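Local coordinates for protein unsaturated glucuronyl hydrolase (Streptococcus agalactiae, PDB 2ZZR) that hydrolyses unsaturated hyaluronan, chondroitin and heparin disaccharides, releasing the unsaturated uronic acid, at residues A249-K263 with A306-Y320. Residues are numbered along the deposited sequence; the frame is centred on the assembly and turned at random. Where two conformers were deposited one is given.
Sequences AWGIYGIPLSYRKMK and ATATAVCGIHEMLKY
Y253 packs its ring against the backbone of G313, with CD2 3.4 Å from G313 CA. C312 CB lies over one face of this ring, as does G313 N; C312 CB is 3.8 Å from the ring centroid, a CH-pi contact. L257 CD1 covers the opposite face, so the ring is sandwiched. With CG anti to the backbone N (chi1 -164°), the ring drops as a knob among T309, C312, G313 and E316. G313 has no side chain, and its CA comes to 3.7 Å from Y253 CA. P256 follows, its CB 3.8 Å from M317 SD. At the C-terminal end Y259 and Y320 form an offset edge-to-face pair, the edge of Y259 toward the face of Y320, planes 65° apart. In the other direction E316 is a knob among Y253, P256, L257 and R260. Its OE1 lies 3.3 Å from R260 CD, while OE2 forms salt bridges with K319 NZ and R388 NH1. R388 NH2 also hydrogen-bonds Y253 OH, and R260 NE hydrogen-bonds L257 O.

The two helices run roughly parallel, crossing at 27° with axes 7.5 Å apart, in the alpha barrel of this family 88 hydrolase. Near its start the contact reaches W250, a probable substrate-binding residue beside D174. Helix 376-390 packs against T309 and C312, and helix 265-280 against I252 and M317.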
loop_
_atom_site.group_PDB
_atom_site.type_symbol
_atom_site.label_atom_id
_atom_site.label_comp_id
_atom_site.label_asym_id
_atom_site.label_seq_id
_atom_site.Cartn_x
_atom_site.Cartn_y
_atom_site.Cartn_z
ATOM N N ALA A 249 8.113 -1.745 2.044
ATOM C CA ALA A 249 7.208 -0.608 1.855
ATOM C C ALA A 249 5.847 -0.783 2.530
ATOM O O ALA A 249 5.288 0.187 3.035
ATOM C CB ALA A 249 7.035 -0.297 0.375
ATOM N N TRP A 250 5.313 -2.006 2.548
ATOM C CA TRP A 250 4.060 -2.251 3.267
ATOM C C TRP A 250 4.217 -1.903 4.748
ATOM O O TRP A 250 3.292 -1.387 5.362
ATOM C CB TRP A 250 3.604 -3.707 3.146
ATOM C CG TRP A 250 3.134 -4.163 1.779
ATOM C CD1 TRP A 250 3.439 -5.354 1.179
ATOM C CD2 TRP A 250 2.265 -3.464 0.862
ATOM N NE1 TRP A 250 2.826 -5.442 -0.049
ATOM C CE2 TRP A 250 2.100 -4.298 -0.270
ATOM C CE3 TRP A 250 1.623 -2.215 0.881
ATOM C CZ2 TRP A 250 1.314 -3.927 -1.378
ATOM C CZ3 TRP A 250 0.832 -1.845 -0.223
ATOM C CH2 TRP A 250 0.691 -2.702 -1.338
ATOM N N GLY A 251 5.390 -2.194 5.312
ATOM C CA GLY A 251 5.698 -1.806 6.686
ATOM C C GLY A 251 5.787 -0.294 6.830
ATOM O O GLY A 251 5.180 0.288 7.738
ATOM N N ILE A 252 6.519 0.340 5.915
ATOM C CA ILE A 252 6.730 1.795 5.938
ATOM C C ILE A 252 5.421 2.576 5.906
ATOM O O ILE A 252 5.309 3.606 6.568
ATOM C CB ILE A 252 7.694 2.258 4.813
ATOM C CG1 ILE A 252 9.095 1.698 5.079
ATOM C CG2 ILE A 252 7.762 3.791 4.719
ATOM C CD1 ILE A 252 10.003 1.717 3.858
ATOM N N TYR A 253 4.430 2.076 5.167
ATOM C CA TYR A 253 3.129 2.753 5.115
ATOM C C TYR A 253 2.156 2.198 6.153
ATOM O O TYR A 253 1.444 2.953 6.807
ATOM C CB TYR A 253 2.553 2.689 3.697
ATOM C CG TYR A 253 1.411 3.658 3.393
ATOM C CD1 TYR A 253 0.651 3.505 2.234
ATOM C CD2 TYR A 253 1.091 4.715 4.255
ATOM C CE1 TYR A 253 -0.397 4.386 1.926
ATOM C CE2 TYR A 253 0.032 5.602 3.964
ATOM C CZ TYR A 253 -0.700 5.426 2.797
ATOM O OH TYR A 253 -1.739 6.284 2.491
ATOM N N GLY A 254 2.136 0.878 6.329
ATOM C CA GLY A 254 1.213 0.268 7.286
ATOM C C GLY A 254 1.408 0.739 8.721
ATOM O O GLY A 254 0.439 0.866 9.473
ATOM N N ILE A 255 2.660 0.994 9.103
ATOM C CA ILE A 255 2.953 1.426 10.472
ATOM C C ILE A 255 2.345 2.811 10.792
ATOM O O ILE A 255 1.563 2.916 11.733
ATOM C CB ILE A 255 4.471 1.364 10.819
ATOM C CG1 ILE A 255 4.952 -0.092 10.852
ATOM C CG2 ILE A 255 4.731 2.054 12.169
ATOM C CD1 ILE A 255 6.478 -0.246 10.880
ATOM N N PRO A 256 2.697 3.867 10.021
ATOM C CA PRO A 256 2.075 5.173 10.329
ATOM C C PRO A 256 0.546 5.181 10.209
ATOM O O PRO A 256 -0.123 5.869 10.991
ATOM C CB PRO A 256 2.734 6.139 9.330
ATOM C CG PRO A 256 3.299 5.269 8.251
ATOM C CD PRO A 256 3.682 3.980 8.931
ATOM N N LEU A 257 -0.004 4.414 9.267
ATOM C CA LEU A 257 -1.463 4.326 9.149
ATOM C C LEU A 257 -2.084 3.810 10.451
ATOM O O LEU A 257 -3.046 4.385 10.963
ATOM C CB LEU A 257 -1.870 3.441 7.965
ATOM C CG LEU A 257 -1.700 4.046 6.573
ATOM C CD1 LEU A 257 -2.003 2.996 5.520
ATOM C CD2 LEU A 257 -2.612 5.260 6.381
ATOM N N SER A 258 -1.504 2.748 11.006
ATOM C CA SER A 258 -1.973 2.204 12.282
ATOM C C SER A 258 -1.688 3.136 13.453
ATOM O O SER A 258 -2.487 3.222 14.398
ATOM C CB SER A 258 -1.343 0.838 12.539
ATOM O OG SER A 258 -1.689 -0.049 11.497
ATOM N N TYR A 259 -0.558 3.831 13.387
ATOM C CA TYR A 259 -0.190 4.797 14.429
ATOM C C TYR A 259 -1.276 5.866 14.619
ATOM O O TYR A 259 -1.556 6.276 15.752
ATOM C CB TYR A 259 1.160 5.453 14.129
ATOM C CG TYR A 259 1.504 6.552 15.113
ATOM C CD1 TYR A 259 2.082 6.257 16.346
ATOM C CD2 TYR A 259 1.221 7.888 14.817
ATOM C CE1 TYR A 259 2.389 7.273 17.254
ATOM C CE2 TYR A 259 1.516 8.904 15.719
ATOM C CZ TYR A 259 2.094 8.591 16.936
ATOM O OH TYR A 259 2.380 9.601 17.830
ATOM N N ARG A 260 -1.888 6.312 13.521
ATOM C CA ARG A 260 -2.991 7.286 13.615
ATOM C C ARG A 260 -4.003 6.853 14.661
ATOM O O ARG A 260 -4.528 7.672 15.412
ATOM C CB ARG A 260 -3.761 7.387 12.304
ATOM C CG ARG A 260 -2.996 7.865 11.099
ATOM C CD ARG A 260 -3.924 7.811 9.884
ATOM N NE ARG A 260 -4.386 6.444 9.615
ATOM C CZ ARG A 260 -5.499 6.129 8.955
ATOM N NH1 ARG A 260 -6.299 7.081 8.482
ATOM N NH2 ARG A 260 -5.819 4.853 8.771
ATOM N N LYS A 261 -4.276 5.553 14.682
ATOM C CA LYS A 261 -5.387 4.994 15.430
ATOM C C LYS A 261 -4.971 4.404 16.773
ATOM O O LYS A 261 -5.824 4.048 17.601
ATOM C CB LYS A 261 -6.085 3.930 14.579
ATOM C CG LYS A 261 -6.452 4.396 13.174
ATOM C CD LYS A 261 -7.388 5.604 13.206
ATOM C CE LYS A 261 -7.726 6.089 11.802
ATOM N NZ LYS A 261 -8.621 7.293 11.887
ATOM N N MET A 262 -3.667 4.299 16.990
ATOM C CA MET A 262 -3.143 3.615 18.172
ATOM C C MET A 262 -2.277 4.521 19.026
ATOM O O MET A 262 -2.255 4.389 20.258
ATOM C CB MET A 262 -2.367 2.359 17.758
ATOM C CG MET A 262 -3.246 1.307 17.121
ATOM S SD MET A 262 -2.333 -0.065 16.403
ATOM C CE MET A 262 -1.566 -0.764 17.862
ATOM N N LYS A 263 -1.565 5.432 18.364
ATOM C CA LYS A 263 -0.722 6.433 19.030
ATOM C C LYS A 263 0.258 5.822 20.029
ATOM O O LYS A 263 0.442 6.320 21.150
ATOM C CB LYS A 263 -1.585 7.530 19.668
ATOM C CG LYS A 263 -2.326 8.396 18.638
ATOM C CD LYS A 263 -1.325 9.035 17.671
ATOM C CE LYS A 263 -1.983 9.987 16.683
ATOM N NZ LYS A 263 -1.780 11.408 17.114
ATOM N N ALA A 306 6.936 -0.151 -4.947
ATOM C CA ALA A 306 7.487 -0.154 -3.588
ATOM C C ALA A 306 7.866 1.265 -3.185
ATOM O O ALA A 306 7.606 1.696 -2.061
ATOM C CB ALA A 306 8.698 -1.073 -3.506
ATOM N N THR A 307 8.466 1.994 -4.121
ATOM C CA THR A 307 8.899 3.362 -3.871
ATOM C C THR A 307 7.691 4.308 -3.723
ATOM O O THR A 307 7.670 5.146 -2.811
ATOM C CB THR A 307 9.919 3.818 -4.947
ATOM O OG1 THR A 307 11.100 3.006 -4.830
ATOM C CG2 THR A 307 10.320 5.280 -4.750
ATOM N N ALA A 308 6.679 4.147 -4.576
ATOM C CA ALA A 308 5.452 4.943 -4.456
ATOM C C ALA A 308 4.788 4.748 -3.088
ATOM O O ALA A 308 4.397 5.718 -2.431
ATOM C CB ALA A 308 4.476 4.601 -5.564
ATOM N N THR A 309 4.697 3.492 -2.661
ATOM C CA THR A 309 4.107 3.131 -1.364
ATOM C C THR A 309 4.906 3.729 -0.194
ATOM O O THR A 309 4.320 4.278 0.751
ATOM C CB THR A 309 3.991 1.588 -1.245
ATOM O OG1 THR A 309 3.240 1.102 -2.366
ATOM C CG2 THR A 309 3.273 1.173 0.034
ATOM N N ALA A 310 6.233 3.650 -0.276
ATOM C CA ALA A 310 7.106 4.231 0.752
ATOM C C ALA A 310 6.965 5.755 0.845
ATOM O O ALA A 310 7.008 6.323 1.944
ATOM C CB ALA A 310 8.567 3.839 0.514
ATOM N N VAL A 311 6.796 6.412 -0.301
ATOM C CA VAL A 311 6.580 7.862 -0.306
ATOM C C VAL A 311 5.322 8.209 0.499
ATOM O O VAL A 311 5.362 9.100 1.354
ATOM C CB VAL A 311 6.531 8.459 -1.737
ATOM C CG1 VAL A 311 5.972 9.893 -1.705
ATOM C CG2 VAL A 311 7.929 8.458 -2.367
ATOM N N CYS A 312 4.219 7.506 0.238
ATOM C CA CYS A 312 2.968 7.722 0.990
ATOM C C CYS A 312 3.175 7.520 2.489
ATOM O O CYS A 312 2.686 8.321 3.302
ATOM C CB CYS A 312 1.850 6.806 0.480
ATOM S SG CYS A 312 1.359 7.156 -1.218
ATOM N N GLY A 313 3.913 6.464 2.842
ATOM C CA GLY A 313 4.199 6.141 4.246
ATOM C C GLY A 313 5.008 7.218 4.949
ATOM O O GLY A 313 4.705 7.597 6.083
ATOM N N ILE A 314 6.043 7.706 4.281
ATOM C CA ILE A 314 6.887 8.760 4.842
ATOM C C ILE A 314 6.052 10.041 5.006
ATOM O O ILE A 314 6.089 10.691 6.058
ATOM C CB ILE A 314 8.146 9.010 3.967
ATOM C CG1 ILE A 314 9.065 7.776 3.985
ATOM C CG2 ILE A 314 8.916 10.246 4.457
ATOM C CD1 ILE A 314 10.169 7.824 2.936
ATOM N N HIS A 315 5.282 10.382 3.973
ATOM C CA HIS A 315 4.415 11.560 4.024
ATOM C C HIS A 315 3.466 11.490 5.221
ATOM O O HIS A 315 3.315 12.467 5.972
ATOM C CB HIS A 315 3.624 11.704 2.717
ATOM C CG HIS A 315 2.743 12.916 2.685
ATOM N ND1 HIS A 315 3.154 14.126 2.171
ATOM C CD2 HIS A 315 1.477 13.100 3.120
ATOM C CE1 HIS A 315 2.174 15.006 2.290
ATOM N NE2 HIS A 315 1.146 14.408 2.865
ATOM N N GLU A 316 2.842 10.330 5.402
ATOM C CA GLU A 316 1.935 10.109 6.528
ATOM C C GLU A 316 2.612 10.262 7.896
ATOM O O GLU A 316 2.117 10.995 8.755
ATOM C CB GLU A 316 1.253 8.740 6.409
ATOM C CG GLU A 316 0.175 8.480 7.467
ATOM C CD GLU A 316 -0.969 9.497 7.416
ATOM O OE1 GLU A 316 -1.623 9.683 8.466
ATOM O OE2 GLU A 316 -1.217 10.100 6.337
ATOM N N MET A 317 3.735 9.573 8.095
ATOM C CA MET A 317 4.430 9.613 9.388
ATOM C C MET A 317 4.884 11.023 9.769
ATOM O O MET A 317 4.876 11.386 10.947
ATOM C CB MET A 317 5.637 8.679 9.385
ATOM C CG MET A 317 6.281 8.490 10.769
ATOM S SD MET A 317 5.471 7.230 11.784
ATOM C CE MET A 317 4.167 8.175 12.559
ATOM N N LEU A 318 5.279 11.801 8.761
ATOM C CA LEU A 318 5.780 13.163 8.957
ATOM C C LEU A 318 4.734 14.101 9.545
ATOM O O LEU A 318 5.070 15.154 10.100
ATOM C CB LEU A 318 6.322 13.730 7.639
ATOM C CG LEU A 318 7.844 13.809 7.444
ATOM C CD1 LEU A 318 8.640 12.822 8.305
ATOM C CD2 LEU A 318 8.197 13.676 5.970
ATOM N N LYS A 319 3.463 13.721 9.428
ATOM C CA LYS A 319 2.383 14.491 10.062
ATOM C C LYS A 319 2.511 14.468 11.586
ATOM O O LYS A 319 2.056 15.392 12.266
ATOM C CB LYS A 319 1.007 13.941 9.676
ATOM C CG LYS A 319 0.680 14.059 8.210
ATOM C CD LYS A 319 -0.609 13.343 7.890
ATOM C CE LYS A 319 -0.926 13.420 6.402
ATOM N NZ LYS A 319 -2.190 12.675 6.106
ATOM N N TYR A 320 3.155 13.423 12.110
ATOM C CA TYR A 320 3.186 13.147 13.546
ATOM C C TYR A 320 4.573 13.227 14.162
ATOM O O TYR A 320 4.709 13.497 15.359
ATOM C CB TYR A 320 2.592 11.763 13.829
ATOM C CG TYR A 320 1.209 11.607 13.262
ATOM C CD1 TYR A 320 0.996 10.912 12.068
ATOM C CD2 TYR A 320 0.113 12.188 13.899
ATOM C CE1 TYR A 320 -0.281 10.789 11.532
ATOM C CE2 TYR A 320 -1.165 12.070 13.367
ATOM C CZ TYR A 320 -1.351 11.369 12.191
ATOM O OH TYR A 320 -2.624 11.267 11.679
#